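Enoyl-CoA hydratase/isomerase (Shewanella pealeana, PDB 4KPK) belongs to the enoyl-CoA hydratase/isomerase family and probably acts as an isomerase on acyl-CoA substrates. Local coordinates at residues P136-V141 against S156-A161. Residues are numbered along the deposited sequence; the frame is centred on the assembly and turned at random.
Sequences PTITLV and SDIAIA
Thr137 and Asp157 meet through two torsions: the threonine tucks OG1 between its own N and carbonyl carbon (chi1 56°), turning it to the N-H of Asp157, while the aspartate sets CG beside its backbone N (chi1 -63°). OG1 of Thr137 accepts the N-H of Asp157 at 3.0 Å, and OD2 of Asp157 takes the N-H of Thr137 at 3.2 Å, on the anti side and 23° out of the carboxylate plane. Hydroxyl and carboxylate thus supply acceptors for these two N-H groups. Strands 137-141 and 158-161 run parallel: Thr137 O accepts Ile158 N, Thr139 N gives to Ile158 O at 2.7 Å, Thr139 O takes Ile160 N at 2.9 Å, and Val141 N closes the series on Ile160 O. On one face Ile138 lies alongside Ile158, and Leu140 brings CD2 to 3.9 Å from CD1 of Ile160; Ile138 and Ile160 also touch helix 222-235, Leu140 strand 86-91. The other face carries Thr139, Val141, Ala159 and Ala161; Ile153 of helix 148-155, the connection of this beta-alpha-beta crossover, packs on the first three, the short methyl of Ala159 suiting that close approach. OG of Ser156 bonds to Leu152 O of that helix; its 2.4 Å approach to OG1 of Thr139 is doubtfully short. Lys245 forms a salt bridge with OD2 of Asp157, and Arg195 of a second subunit with OD1. Replacing Asp157 by alanine would probably deprive both cations of this carboxylate and Thr137 N-H of its acceptor. One buried carboxylate thus ties strand pairing to the subunit interface, its charge probably balanced by the two cationic side chains.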
# COMPACT_ATOMS: atom_id res chain seq x y z
N PRO A 136 -12.50 14.33 -12.38
CA PRO A 136 -12.90 13.23 -11.51
C PRO A 136 -13.78 12.27 -12.24
O PRO A 136 -14.64 12.70 -12.99
CB PRO A 136 -13.70 13.91 -10.38
CG PRO A 136 -14.11 15.23 -10.92
CD PRO A 136 -13.08 15.61 -11.94
N THR A 137 -13.49 10.98 -12.07
CA THR A 137 -14.26 9.88 -12.63
C THR A 137 -14.89 9.06 -11.47
O THR A 137 -14.25 8.81 -10.50
CB THR A 137 -13.37 8.98 -13.46
OG1 THR A 137 -12.25 8.52 -12.66
CG2 THR A 137 -12.81 9.76 -14.65
N ILE A 138 -16.14 8.65 -11.64
CA ILE A 138 -16.92 7.83 -10.68
C ILE A 138 -17.40 6.66 -11.51
O ILE A 138 -18.05 6.87 -12.52
CB ILE A 138 -18.17 8.60 -10.15
CG1 ILE A 138 -17.70 9.90 -9.51
CG2 ILE A 138 -18.96 7.77 -9.08
CD1 ILE A 138 -18.74 10.85 -9.13
N THR A 139 -17.07 5.44 -11.09
CA THR A 139 -17.65 4.21 -11.66
C THR A 139 -18.69 3.52 -10.70
O THR A 139 -18.42 3.28 -9.53
CB THR A 139 -16.51 3.27 -12.10
OG1 THR A 139 -15.73 3.96 -13.08
CG2 THR A 139 -17.01 1.95 -12.72
N LEU A 140 -19.87 3.20 -11.25
CA LEU A 140 -20.99 2.54 -10.56
C LEU A 140 -21.18 1.10 -11.06
O LEU A 140 -21.54 0.87 -12.19
CB LEU A 140 -22.27 3.31 -10.82
CG LEU A 140 -22.33 4.83 -10.59
CD1 LEU A 140 -23.75 5.36 -10.84
CD2 LEU A 140 -21.85 5.11 -9.18
N VAL A 141 -20.91 0.12 -10.22
CA VAL A 141 -20.77 -1.26 -10.67
C VAL A 141 -21.89 -2.15 -10.07
O VAL A 141 -21.94 -2.26 -8.87
CB VAL A 141 -19.42 -1.86 -10.23
CG1 VAL A 141 -19.30 -3.30 -10.71
CG2 VAL A 141 -18.23 -1.02 -10.72
N SER A 156 -10.60 4.34 -12.06
CA SER A 156 -11.54 5.41 -11.68
C SER A 156 -11.13 5.97 -10.37
O SER A 156 -10.47 5.32 -9.61
CB SER A 156 -12.96 4.88 -11.59
OG SER A 156 -13.35 4.38 -12.87
N ASP A 157 -11.49 7.22 -10.10
CA ASP A 157 -11.10 7.85 -8.85
C ASP A 157 -12.04 7.35 -7.68
O ASP A 157 -11.59 7.23 -6.52
CB ASP A 157 -11.12 9.36 -8.99
CG ASP A 157 -10.10 9.89 -10.04
OD1 ASP A 157 -8.92 9.48 -10.01
OD2 ASP A 157 -10.49 10.73 -10.91
N ILE A 158 -13.31 7.11 -8.01
CA ILE A 158 -14.35 6.65 -7.07
C ILE A 158 -15.12 5.54 -7.74
O ILE A 158 -15.48 5.66 -8.89
CB ILE A 158 -15.32 7.74 -6.61
CG1 ILE A 158 -14.62 8.75 -5.66
CG2 ILE A 158 -16.46 7.16 -5.78
CD1 ILE A 158 -14.64 10.14 -6.19
N ALA A 159 -15.30 4.44 -6.99
CA ALA A 159 -16.08 3.28 -7.41
C ALA A 159 -17.07 2.83 -6.29
O ALA A 159 -16.72 2.68 -5.06
CB ALA A 159 -15.15 2.15 -7.78
N ILE A 160 -18.30 2.61 -6.72
CA ILE A 160 -19.40 2.17 -5.84
C ILE A 160 -20.01 0.96 -6.51
O ILE A 160 -20.17 0.96 -7.73
CB ILE A 160 -20.46 3.27 -5.74
CG1 ILE A 160 -19.75 4.56 -5.41
CG2 ILE A 160 -21.50 2.95 -4.66
CD1 ILE A 160 -20.58 5.78 -5.59
N ALA A 161 -20.19 -0.10 -5.76
CA ALA A 161 -20.80 -1.31 -6.30
C ALA A 161 -22.08 -1.70 -5.47
O ALA A 161 -22.21 -1.21 -4.36
CB ALA A 161 -19.82 -2.45 -6.29